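Local coordinates for protein light Chain (Clostridium botulinum, PDB 6BVD) that probably cleaves a neuronal SNARE protein as the zinc metalloprotease light chain of the mosaic botulinum neurotoxin type HA, at residues 40-43 with 44-47; 91-94 with 95-98; 102-105 with 106-109; 381-384 with 385-388; 401-404 with 405-408. All coordinates share one frame; numbering follows the deposited sequence.

Interaction 1 (40-43 with 44-47); sequences QIMD and NVWI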
loop_
_atom_site.group_PDB
_atom_site.type_symbol
_atom_site.label_atom_id
_atom_site.label_comp_id
_atom_site.label_asym_id
_atom_site.label_seq_id
_atom_site.Cartn_x
_atom_site.Cartn_y
_atom_site.Cartn_z
ATOM N N GLN A 40 -9.171 16.813 -0.436
ATOM C CA GLN A 40 -8.714 16.734 -1.811
ATOM C C GLN A 40 -7.864 15.484 -1.948
ATOM O O GLN A 40 -6.669 15.492 -1.657
ATOM C CB GLN A 40 -7.890 17.961 -2.259
ATOM C CG GLN A 40 -7.846 18.057 -3.776
ATOM C CD GLN A 40 -7.090 19.240 -4.319
ATOM O OE1 GLN A 40 -7.040 19.433 -5.535
ATOM N NE2 GLN A 40 -6.506 20.055 -3.431
ATOM N N ILE A 41 -8.511 14.405 -2.357
ATOM C CA ILE A 41 -7.840 13.095 -2.445
ATOM C C ILE A 41 -6.754 13.074 -3.518
ATOM O O ILE A 41 -5.735 12.339 -3.404
ATOM C CB ILE A 41 -8.958 11.965 -2.676
ATOM C CG1 ILE A 41 -8.304 10.578 -2.729
ATOM C CG2 ILE A 41 -9.777 12.272 -3.898
ATOM C CD1 ILE A 41 -8.003 10.056 -1.384
ATOM N N MET A 42 -6.942 13.849 -4.585
ATOM C CA MET A 42 -5.906 14.029 -5.613
ATOM C C MET A 42 -6.200 15.331 -6.270
ATOM O O MET A 42 -7.327 15.846 -6.105
ATOM C CB MET A 42 -5.881 12.876 -6.668
ATOM C CG MET A 42 -7.260 12.591 -7.326
ATOM S SD MET A 42 -7.154 11.454 -8.772
ATOM C CE MET A 42 -6.555 12.589 -10.001
ATOM N N ASP A 43 -5.253 15.888 -7.034
ATOM C CA ASP A 43 -5.496 17.183 -7.699
ATOM C C ASP A 43 -6.838 17.200 -8.458
ATOM O O ASP A 43 -7.081 16.351 -9.338
ATOM C CB ASP A 43 -4.382 17.524 -8.682
ATOM C CG ASP A 43 -3.097 17.995 -8.006
ATOM O OD1 ASP A 43 -3.087 18.302 -6.797
ATOM O OD2 ASP A 43 -2.085 18.072 -8.716
ATOM N N ASN A 44 -7.686 18.199 -8.137
ATOM C CA ASN A 44 -8.994 18.434 -8.740
ATOM C C ASN A 44 -10.095 17.446 -8.316
ATOM O O ASN A 44 -11.159 17.435 -8.898
ATOM C CB ASN A 44 -8.910 18.476 -10.288
ATOM C CG ASN A 44 -8.085 19.660 -10.802
ATOM O OD1 ASN A 44 -8.064 20.710 -10.169
ATOM N ND2 ASN A 44 -7.373 19.477 -11.923
ATOM N N VAL A 45 -9.865 16.636 -7.309
ATOM C CA VAL A 45 -10.916 15.711 -6.857
ATOM C C VAL A 45 -11.124 15.897 -5.363
ATOM O O VAL A 45 -10.194 15.741 -4.545
ATOM C CB VAL A 45 -10.563 14.204 -7.155
ATOM C CG1 VAL A 45 -11.716 13.304 -6.768
ATOM C CG2 VAL A 45 -10.249 14.010 -8.612
ATOM N N TRP A 46 -12.354 16.224 -4.995
ATOM C CA TRP A 46 -12.689 16.467 -3.594
ATOM C C TRP A 46 -13.639 15.429 -3.107
ATOM O O TRP A 46 -14.556 15.031 -3.838
ATOM C CB TRP A 46 -13.341 17.871 -3.410
ATOM C CG TRP A 46 -12.356 18.945 -3.668
ATOM C CD1 TRP A 46 -12.039 19.477 -4.866
ATOM C CD2 TRP A 46 -11.498 19.570 -2.691
ATOM N NE1 TRP A 46 -11.034 20.427 -4.700
ATOM C CE2 TRP A 46 -10.688 20.495 -3.378
ATOM C CE3 TRP A 46 -11.348 19.440 -1.303
ATOM C CZ2 TRP A 46 -9.738 21.322 -2.714
ATOM C CZ3 TRP A 46 -10.390 20.256 -0.637
ATOM C CH2 TRP A 46 -9.596 21.168 -1.357
ATOM N N ILE A 47 -13.450 15.008 -1.865
ATOM C CA ILE A 47 -14.426 14.142 -1.212
ATOM C C ILE A 47 -15.159 14.853 -0.081
ATOM O O ILE A 47 -14.523 15.455 0.804
ATOM C CB ILE A 47 -13.751 12.871 -0.643
ATOM C CG1 ILE A 47 -13.030 12.132 -1.768
ATOM C CG2 ILE A 47 -14.781 11.969 0.104
ATOM C CD1 ILE A 47 -12.179 10.970 -1.316
HETATM O O HOH W 1 -6.915 21.453 -7.100
#
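Gln-40 lies flat along the indole of Trp-46, and its side chain can be followed atom by atom. CB sits over the six-membered ring, 3.6 Å from the centroid of the Trp-46 ring and almost on its normal, a CH-pi contact. CG then passes the ring-fusion carbon CE2 and also nears the carbonyl O of Val-45. With CG anti to the backbone N (chi1 -161°) and the rest of the chain extended, the terminal amide stays stacked on the indole, the two planes only 13° apart, and NE2 comes 3.5 Å from Trp-46 CZ2. At the tip, OE1 accepts from Asn-44 N over 3.0 Å, in the carbonyl plane and on a lone pair; a water also donates to it. Glutamine suits this place because its methylenes pack on the ring while its amide ties down the turn.

That turn is a type II beta turn from Met-42 to Val-45, closing a hairpin between strands 36-40 and 45-48 of the mixed sheet. Asn-44 takes the left-handed backbone angles its third position needs, and its ND2 donates to Lys-114 O. Val-45 N closes the turn on Met-42 O at 2.9 Å.

The aliphatic residues lie on the other side of the loop. Met-42 CG reaches Val-45 CG2 at 3.5 Å, and Ile-41 CG2 lies beside Val-45 CG1 at 3.6 Å. Ile-47 CD1 touches Ile-41 CB, a meeting of branched chains that suits a buried position, and both isoleucines also pack on helix 83-100.

Interaction 2 (91-94 with 95-98); sequences QIMI and KLFK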
loop_
_atom_site.group_PDB
_atom_site.type_symbol
_atom_site.label_atom_id
_atom_site.label_comp_id
_atom_site.label_asym_id
_atom_site.label_seq_id
_atom_site.Cartn_x
_atom_site.Cartn_y
_atom_site.Cartn_z
ATOM N N GLN A 91 -10.900 6.870 4.913
ATOM C CA GLN A 91 -9.747 5.954 4.811
ATOM C C GLN A 91 -9.945 4.872 3.751
ATOM O O GLN A 91 -8.979 4.389 3.152
ATOM C CB GLN A 91 -9.437 5.300 6.162
ATOM C CG GLN A 91 -9.273 6.296 7.290
ATOM C CD GLN A 91 -8.327 7.438 6.965
ATOM O OE1 GLN A 91 -7.206 7.226 6.522
ATOM N NE2 GLN A 91 -8.790 8.682 7.206
ATOM N N ILE A 92 -11.176 4.418 3.577
ATOM C CA ILE A 92 -11.443 3.410 2.563
ATOM C C ILE A 92 -11.250 4.043 1.197
ATOM O O ILE A 92 -10.653 3.453 0.311
ATOM C CB ILE A 92 -12.873 2.844 2.745
ATOM C CG1 ILE A 92 -12.935 2.114 4.083
ATOM C CG2 ILE A 92 -13.316 2.002 1.525
ATOM C CD1 ILE A 92 -14.327 1.643 4.469
ATOM N N MET A 93 -11.740 5.270 1.030
ATOM C CA MET A 93 -11.601 5.961 -0.239
ATOM C C MET A 93 -10.111 6.168 -0.567
ATOM O O MET A 93 -9.687 6.003 -1.717
ATOM C CB MET A 93 -12.353 7.313 -0.227
ATOM C CG MET A 93 -13.855 7.170 -0.100
ATOM S SD MET A 93 -14.566 6.123 -1.375
ATOM C CE MET A 93 -14.108 6.996 -2.881
ATOM N N ILE A 94 -9.316 6.489 0.444
ATOM C CA ILE A 94 -7.879 6.610 0.263
ATOM C C ILE A 94 -7.310 5.257 -0.213
ATOM O O ILE A 94 -6.522 5.160 -1.147
ATOM C CB ILE A 94 -7.216 7.036 1.579
ATOM C CG1 ILE A 94 -7.505 8.511 1.886
ATOM C CG2 ILE A 94 -5.726 6.871 1.524
ATOM C CD1 ILE A 94 -7.100 8.899 3.295
ATOM N N LYS A 95 -7.777 4.196 0.413
ATOM C CA LYS A 95 -7.270 2.855 0.032
ATOM C C LYS A 95 -7.658 2.506 -1.414
ATOM O O LYS A 95 -6.852 1.937 -2.192
ATOM C CB LYS A 95 -7.791 1.803 1.015
ATOM C CG LYS A 95 -7.031 0.454 0.914
ATOM C CD LYS A 95 -7.396 -0.479 2.053
ATOM C CE LYS A 95 -6.578 -1.782 1.921
ATOM N NZ LYS A 95 -6.606 -2.437 3.230
ATOM N N LEU A 96 -8.881 2.867 -1.802
ATOM C CA LEU A 96 -9.338 2.551 -3.154
ATOM C C LEU A 96 -8.625 3.374 -4.230
ATOM O O LEU A 96 -8.268 2.844 -5.286
ATOM C CB LEU A 96 -10.860 2.728 -3.273
ATOM C CG LEU A 96 -11.704 1.853 -2.349
ATOM C CD1 LEU A 96 -13.196 2.054 -2.594
ATOM C CD2 LEU A 96 -11.387 0.330 -2.502
ATOM N N PHE A 97 -8.341 4.646 -3.940
ATOM C CA PHE A 97 -7.579 5.439 -4.881
ATOM C C PHE A 97 -6.130 4.916 -4.981
ATOM O O PHE A 97 -5.585 4.883 -6.086
ATOM C CB PHE A 97 -7.603 6.933 -4.511
ATOM C CG PHE A 97 -8.781 7.681 -5.111
ATOM C CD1 PHE A 97 -8.650 8.360 -6.305
ATOM C CD2 PHE A 97 -10.019 7.664 -4.489
ATOM C CE1 PHE A 97 -9.742 9.045 -6.870
ATOM C CE2 PHE A 97 -11.123 8.352 -5.012
ATOM C CZ PHE A 97 -10.998 9.041 -6.220
ATOM N N LYS A 98 -5.531 4.506 -3.858
ATOM C CA LYS A 98 -4.192 3.905 -3.904
ATOM C C LYS A 98 -4.204 2.583 -4.683
ATOM O O LYS A 98 -3.211 2.244 -5.318
ATOM C CB LYS A 98 -3.608 3.681 -2.499
ATOM C CG LYS A 98 -3.126 4.992 -1.839
ATOM C CD LYS A 98 -2.221 4.815 -0.621
ATOM C CE LYS A 98 -3.002 4.646 0.685
ATOM N NZ LYS A 98 -2.188 4.676 1.940
#
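Ile-94 and Lys-98, one turn apart on helix 83-100, run side by side and point the same way, with the lysine CE resting 3.6 Å from Ile-94 CG2. The bend in the Lys-98 chain at chi3 (-86°) brings that methylene back alongside the isoleucine. Ile-92 and Leu-96 are likewise aligned, more loosely, CG2 to CD1 at 4.1 Å; both branched chains suit a buried helix face, and Leu-96 goes on to pack against Pro-222 and Leu-226 of helix 222-237, which carries zinc-binding histidines. Met-93 instead lies across Phe-97: its chain is bent at chi2 and chi3, and its methyl CE comes 3.9 Å from Phe-97 CE2. The ring of Phe-97 also presents its edge, in plane, to Met-93 O, which lies 3.2 Å from CD2.

Four successive i to i+4 backbone bonds hold these rows in step, among them Phe-97 N to Met-93 O at 2.9 Å. Lys-95 differs from its neighbours: fully extended, it carries NZ away to Leu-381 O, Tyr-387 O and Asp-384 OD1, and to Asp-384 OD2 of the second subunit. So many oxygens about one buried amine would probably keep it protonated, offsetting some of the acidic charge gathered at the nearby calcium ion.

Interaction 3 (102-105 with 106-109); sequences SKPA and GQIL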
loop_
_atom_site.group_PDB
_atom_site.type_symbol
_atom_site.label_atom_id
_atom_site.label_comp_id
_atom_site.label_asym_id
_atom_site.label_seq_id
_atom_site.Cartn_x
_atom_site.Cartn_y
_atom_site.Cartn_z
ATOM N N SER A 102 -2.196 1.752 -8.334
ATOM C CA SER A 102 -1.105 0.756 -8.166
ATOM C C SER A 102 -0.734 0.055 -9.464
ATOM O O SER A 102 0.277 -0.665 -9.521
ATOM C CB SER A 102 -1.443 -0.315 -7.100
ATOM O OG SER A 102 -2.450 -1.219 -7.583
ATOM N N LYS A 103 -1.525 0.243 -10.505
ATOM C CA LYS A 103 -1.178 -0.339 -11.799
ATOM C C LYS A 103 -1.284 0.701 -12.886
ATOM O O LYS A 103 -2.136 1.595 -12.793
ATOM C CB LYS A 103 -2.091 -1.532 -12.111
ATOM C CG LYS A 103 -1.798 -2.732 -11.209
ATOM C CD LYS A 103 -2.808 -3.852 -11.411
ATOM C CE LYS A 103 -2.693 -4.874 -10.304
ATOM N NZ LYS A 103 -1.350 -5.521 -10.297
ATOM N N PRO A 104 -0.470 0.570 -13.941
ATOM C CA PRO A 104 -0.462 1.532 -15.060
ATOM C C PRO A 104 -1.822 1.828 -15.677
ATOM O O PRO A 104 -2.139 3.004 -15.922
ATOM C CB PRO A 104 0.457 0.858 -16.087
ATOM C CG PRO A 104 1.471 0.100 -15.213
ATOM C CD PRO A 104 0.644 -0.405 -14.039
ATOM N N ALA A 105 -2.639 0.803 -15.928
ATOM C CA ALA A 105 -3.945 1.057 -16.545
ATOM C C ALA A 105 -4.810 2.002 -15.705
ATOM O O ALA A 105 -5.577 2.795 -16.248
ATOM C CB ALA A 105 -4.702 -0.270 -16.788
ATOM N N GLY A 106 -4.721 1.887 -14.387
ATOM C CA GLY A 106 -5.460 2.752 -13.472
ATOM C C GLY A 106 -4.786 4.101 -13.242
ATOM O O GLY A 106 -5.449 5.093 -12.876
ATOM N N GLN A 107 -3.463 4.121 -13.378
ATOM C CA GLN A 107 -2.713 5.376 -13.267
ATOM C C GLN A 107 -3.096 6.309 -14.400
ATOM O O GLN A 107 -3.287 7.519 -14.207
ATOM C CB GLN A 107 -1.198 5.098 -13.280
ATOM C CG GLN A 107 -0.697 4.431 -12.018
ATOM C CD GLN A 107 0.711 3.843 -12.160
ATOM O OE1 GLN A 107 1.381 4.025 -13.176
ATOM N NE2 GLN A 107 1.150 3.135 -11.136
ATOM N N ILE A 108 -3.247 5.738 -15.590
ATOM C CA ILE A 108 -3.602 6.498 -16.773
ATOM C C ILE A 108 -5.037 7.057 -16.590
ATOM O O ILE A 108 -5.306 8.228 -16.912
ATOM C CB ILE A 108 -3.517 5.632 -18.067
ATOM C CG1 ILE A 108 -2.127 5.029 -18.269
ATOM C CG2 ILE A 108 -3.845 6.467 -19.277
ATOM C CD1 ILE A 108 -1.059 6.032 -18.465
ATOM N N LEU A 109 -5.956 6.237 -16.070
ATOM C CA LEU A 109 -7.320 6.735 -15.755
ATOM C C LEU A 109 -7.308 7.961 -14.793
ATOM O O LEU A 109 -7.957 8.987 -15.051
ATOM C CB LEU A 109 -8.153 5.629 -15.125
ATOM C CG LEU A 109 -9.543 6.057 -14.624
ATOM C CD1 LEU A 109 -10.393 6.610 -15.768
ATOM C CD2 LEU A 109 -10.234 4.843 -14.026
#
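Gln-107 reaches back past the Lys-103 carbonyl at the start of helix 104-115, and backbone hydrogen bonds make up most of the contact. Lys-103 O receives two N-H groups: Gln-107 N at 2.9 Å and Gly-106 N at 3.1 Å, the latter a weak and bent bond. The next carbonyl, Pro-104 O, takes Ile-108 N at 3.0 Å. The bond after it, Leu-109 N to Ala-105 O, is long and weak at 3.5 Å.

Polar side chains act close to the helix start. CG of Gln-107, anti to the carbonyl carbon (chi1 -71°), passes 3.3 Å from Lys-103 O, and the extended remainder carries the amide back along the chain; OE1 stops 3.6 Å from Pro-104 CA, while NE2 donates to Asn-101 O. Glutamine is long enough to bridge from the first turn to the loop before it. Ser-102 OG, in turn, bonds to Arg-99 O at the end of the previous helix.

Van der Waals contact is slight: Ile-108 CG1 lies 3.1 Å from Pro-104 O, and the small methyl of Ala-105 lets Leu-356 and Glu-359 of helix 353-360 pack close against it.

Lys-103 holds the N-cap position and Pro-104 the first helical one. Proline fits there, since its ring fixes phi near the helical value and its missing N-H is not needed in the first turn, a classic helix start after a short interhelical loop.

Interaction 4 (381-384 with 385-388); sequences LLDD and SIYT. With CA (calcium ion), chain C.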
loop_
_atom_site.group_PDB
_atom_site.type_symbol
_atom_site.label_atom_id
_atom_site.label_comp_id
_atom_site.label_asym_id
_atom_site.label_seq_id
_atom_site.Cartn_x
_atom_site.Cartn_y
_atom_site.Cartn_z
ATOM N N LEU A 381 -12.597 -3.773 4.699
ATOM C CA LEU A 381 -11.815 -3.349 3.558
ATOM C C LEU A 381 -10.474 -2.758 4.020
ATOM O O LEU A 381 -9.474 -2.799 3.288
ATOM C CB LEU A 381 -12.600 -2.335 2.715
ATOM C CG LEU A 381 -13.867 -2.900 2.020
ATOM C CD1 LEU A 381 -14.662 -1.795 1.323
ATOM C CD2 LEU A 381 -13.466 -3.982 1.012
ATOM N N LEU A 382 -10.472 -2.212 5.230
ATOM C CA LEU A 382 -9.266 -1.568 5.773
ATOM C C LEU A 382 -8.219 -2.547 6.307
ATOM O O LEU A 382 -7.087 -2.150 6.535
ATOM C CB LEU A 382 -9.651 -0.602 6.899
ATOM C CG LEU A 382 -10.337 0.688 6.454
ATOM C CD1 LEU A 382 -10.842 1.410 7.685
ATOM C CD2 LEU A 382 -9.317 1.522 5.753
ATOM N N ASP A 383 -8.598 -3.820 6.491
ATOM C CA ASP A 383 -7.726 -4.878 7.005
ATOM C C ASP A 383 -6.902 -5.544 5.887
ATOM O O ASP A 383 -7.459 -6.263 5.043
ATOM C CB ASP A 383 -8.590 -5.930 7.736
ATOM C CG ASP A 383 -7.779 -6.985 8.491
ATOM O OD1 ASP A 383 -6.629 -7.305 8.138
ATOM O OD2 ASP A 383 -8.343 -7.558 9.442
ATOM N N ASP A 384 -5.578 -5.348 5.915
ATOM C CA ASP A 384 -4.708 -5.820 4.831
ATOM C C ASP A 384 -4.611 -7.351 4.757
ATOM O O ASP A 384 -4.082 -7.873 3.777
ATOM C CB ASP A 384 -3.299 -5.212 4.972
ATOM C CG ASP A 384 -3.233 -3.761 4.425
ATOM O OD1 ASP A 384 -3.737 -3.515 3.317
ATOM O OD2 ASP A 384 -2.728 -2.862 5.132
ATOM N N SER A 385 -5.091 -8.067 5.776
ATOM C CA SER A 385 -5.205 -9.535 5.639
ATOM C C SER A 385 -6.473 -9.975 4.878
ATOM O O SER A 385 -6.619 -11.172 4.550
ATOM C CB SER A 385 -5.186 -10.223 7.012
ATOM O OG SER A 385 -6.330 -9.922 7.778
ATOM N N ILE A 386 -7.380 -9.029 4.595
ATOM C CA ILE A 386 -8.648 -9.307 3.880
ATOM C C ILE A 386 -8.644 -8.683 2.484
ATOM O O ILE A 386 -9.025 -9.294 1.491
ATOM C CB ILE A 386 -9.877 -8.744 4.676
ATOM C CG1 ILE A 386 -9.955 -9.371 6.069
ATOM C CG2 ILE A 386 -11.185 -8.864 3.871
ATOM C CD1 ILE A 386 -10.161 -10.852 6.047
ATOM N N TYR A 387 -8.212 -7.426 2.427
ATOM C CA TYR A 387 -8.245 -6.661 1.216
ATOM C C TYR A 387 -7.002 -5.770 1.158
ATOM O O TYR A 387 -6.748 -5.039 2.106
ATOM C CB TYR A 387 -9.526 -5.814 1.193
ATOM C CG TYR A 387 -9.738 -5.018 -0.053
ATOM C CD1 TYR A 387 -10.379 -5.578 -1.142
ATOM C CD2 TYR A 387 -9.368 -3.666 -0.129
ATOM C CE1 TYR A 387 -10.599 -4.861 -2.290
ATOM C CE2 TYR A 387 -9.601 -2.930 -1.290
ATOM C CZ TYR A 387 -10.234 -3.526 -2.362
ATOM O OH TYR A 387 -10.507 -2.807 -3.528
ATOM N N THR A 388 -6.228 -5.821 0.082
ATOM C CA THR A 388 -5.030 -4.958 -0.006
ATOM C C THR A 388 -5.058 -3.979 -1.160
ATOM O O THR A 388 -5.744 -4.204 -2.184
ATOM C CB THR A 388 -3.729 -5.772 -0.171
ATOM O OG1 THR A 388 -3.749 -6.509 -1.412
ATOM C CG2 THR A 388 -3.522 -6.688 1.026
HETATM CA CA CA C . -2.638 -1.329 3.425
#
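A single carboxylate oxygen, Asp-383 OD1, takes both the backbone N and the hydroxyl of Ser-385, two residues on, and both come from the same face of its plane. Ser-385 OG donates over 2.7 Å from well above that plane; Ser-385 N reaches it at 2.9 Å on the anti side. CG of Asp-383 stands anti to its own N (chi1 -172°), which turns the carboxylate towards the serine, while OD2 makes a salt bridge with Arg-425. Serine suits the place because its short hydroxyl sits beside its own N-H.

The backbone O of Asp-383 is shared as well. Tyr-387 N meets it nearly straight, at 3.0 Å and 169°, and Ile-386 N arrives from above the carbonyl plane at 2.8 Å. Together they curl the chain into a tight turn. Leu-381 CD2 lies over one face of the Tyr-387 ring, 4.1 Å from its centroid, a CH-pi contact suited to a flat aromatic; the ring's OH goes on to Asp-221.

Asp-384, with CG anti to its carbonyl carbon, grips the calcium ion with both oxygens, OD2 at 2.3 Å. Glu-389 is a further ligand, and Asp-384 and Glu-389 of the second subunit bind calcium too, while Lys-95 donates to OD1 and Lys-95 of the second subunit to OD2. The turn at Asp-383 and Ser-385 is an Asx turn, and it leads into a calcium site lying at the junction of two subunits.

Interaction 5 (401-404 with 405-408); sequences NYQG and QNIG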
loop_
_atom_site.group_PDB
_atom_site.type_symbol
_atom_site.label_atom_id
_atom_site.label_comp_id
_atom_site.label_asym_id
_atom_site.label_seq_id
_atom_site.Cartn_x
_atom_site.Cartn_y
_atom_site.Cartn_z
ATOM N N ASN A 401 -8.219 -18.884 -9.702
ATOM C CA ASN A 401 -9.653 -18.859 -9.972
ATOM C C ASN A 401 -10.392 -17.782 -9.150
ATOM O O ASN A 401 -11.574 -17.948 -8.846
ATOM C CB ASN A 401 -10.254 -20.232 -9.715
ATOM C CG ASN A 401 -9.587 -21.317 -10.567
ATOM O OD1 ASN A 401 -9.189 -22.361 -10.055
ATOM N ND2 ASN A 401 -9.476 -21.068 -11.873
ATOM N N TYR A 402 -9.673 -16.715 -8.787
ATOM C CA TYR A 402 -10.241 -15.583 -8.041
ATOM C C TYR A 402 -10.972 -16.055 -6.807
ATOM O O TYR A 402 -12.053 -15.548 -6.497
ATOM C CB TYR A 402 -11.208 -14.752 -8.911
ATOM C CG TYR A 402 -10.670 -14.400 -10.278
ATOM C CD1 TYR A 402 -9.756 -13.356 -10.447
ATOM C CD2 TYR A 402 -11.051 -15.143 -11.397
ATOM C CE1 TYR A 402 -9.250 -13.051 -11.696
ATOM C CE2 TYR A 402 -10.557 -14.864 -12.638
ATOM C CZ TYR A 402 -9.661 -13.809 -12.794
ATOM O OH TYR A 402 -9.172 -13.549 -14.066
ATOM N N GLN A 403 -10.404 -17.051 -6.141
ATOM C CA GLN A 403 -10.982 -17.644 -4.935
ATOM C C GLN A 403 -11.204 -16.585 -3.843
ATOM O O GLN A 403 -12.145 -16.687 -3.038
ATOM C CB GLN A 403 -10.085 -18.772 -4.428
ATOM C CG GLN A 403 -10.752 -19.693 -3.424
ATOM C CD GLN A 403 -11.931 -20.467 -4.051
ATOM O OE1 GLN A 403 -11.897 -20.826 -5.230
ATOM N NE2 GLN A 403 -12.994 -20.661 -3.277
ATOM N N GLY A 404 -10.367 -15.544 -3.848
ATOM C CA GLY A 404 -10.519 -14.450 -2.903
ATOM C C GLY A 404 -11.860 -13.738 -3.035
ATOM O O GLY A 404 -12.360 -13.209 -2.053
ATOM N N GLN A 405 -12.450 -13.729 -4.229
ATOM C CA GLN A 405 -13.758 -13.108 -4.415
ATOM C C GLN A 405 -14.906 -14.117 -4.275
ATOM O O GLN A 405 -16.073 -13.735 -4.158
ATOM C CB GLN A 405 -13.826 -12.437 -5.781
ATOM C CG GLN A 405 -12.819 -11.285 -5.964
ATOM C CD GLN A 405 -12.863 -10.743 -7.397
ATOM O OE1 GLN A 405 -11.930 -10.925 -8.170
ATOM N NE2 GLN A 405 -13.962 -10.093 -7.751
ATOM N N ASN A 406 -14.570 -15.408 -4.249
ATOM C CA ASN A 406 -15.613 -16.450 -4.175
ATOM C C ASN A 406 -16.266 -16.511 -2.787
ATOM O O ASN A 406 -15.607 -16.870 -1.814
ATOM C CB ASN A 406 -15.015 -17.828 -4.515
ATOM C CG ASN A 406 -16.105 -18.871 -4.798
ATOM O OD1 ASN A 406 -17.144 -18.892 -4.124
ATOM N ND2 ASN A 406 -15.871 -19.730 -5.780
ATOM N N ILE A 407 -17.555 -16.201 -2.684
ATOM C CA ILE A 407 -18.148 -16.133 -1.356
ATOM C C ILE A 407 -19.120 -17.282 -1.066
ATOM O O ILE A 407 -19.703 -17.353 0.011
ATOM C CB ILE A 407 -18.872 -14.768 -1.139
ATOM C CG1 ILE A 407 -19.877 -14.509 -2.253
ATOM C CG2 ILE A 407 -17.817 -13.643 -1.088
ATOM C CD1 ILE A 407 -20.762 -13.244 -2.045
ATOM N N GLY A 408 -19.295 -18.188 -2.011
ATOM C CA GLY A 408 -20.196 -19.309 -1.776
ATOM C C GLY A 408 -20.934 -19.745 -3.025
ATOM O O GLY A 408 -20.818 -19.133 -4.077
HETATM O O HOH W 2 -13.122 -19.529 -7.437
#
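Tyr-402 O accepts from Gln-405 N at 2.9 Å, closing a tight turn that leads into strand 406-408, an edge strand of the five-stranded antiparallel sheet. The firm part of the contact is this backbone. Asn-406 N bonds to Gln-403 O at 3.0 Å, with a weak second approach to Tyr-402 O. Both stronger bonds come from above the carbonyl planes, as the tight curl of the chain requires.

Gln-405 is the buried member. Extended beyond CG, it lies beside Tyr-402 and points the same way, with amide and ring planes 80° apart and OE1 4.0 Å from Tyr-402 CB. Its amide is satisfied from outside the turn: NE2 donates to Ile-219 O, and OE1 accepts from Lys-363 N and Asn-394 ND2. A long chain with both a donor and an acceptor suits this inward place.

The other side is looser and wetter. The exposed Gln-403, bent at chi2 (64°), swings its amide back across Asn-406, NE2 to CB at 3.7 Å, the two amide planes 25° apart. No direct bond joins these amides; one water donates to Gln-403 OE1 and Asn-401 O and accepts from Asn-406 ND2. Gly-408 suits its place because, at its backbone angles, a CB would jam against the preceding carbonyl O. The other end of the Asn-406 amide forms an Asx turn: OD1 takes Gly-408 N at 3.1 Å, the donor nearly in line with its C=O bond.

In the fold
The five contacts follow one another along the chain within a single clostridial neurotoxin zinc protease domain. Interaction 1, the hairpin of the mixed sheet, packs directly on interaction 2 in helix 83-100, their centres 12 Å apart, with Ile-41 meeting Ile-94 and Phe-97. Interaction 3 begins the next helix, 104-115, about 14 Å from interaction 2 between centres. The loop of interaction 4 touches the other side of helix 83-100 through Lys-95, 11 Å between centres, and both contacts reach the second subunit. Interaction 5 lies farther out, about 15 Å from interaction 4, at the edge of the antiparallel sheet. Helix 83-100 thus links the mixed sheet to the calcium-bearing subunit interface.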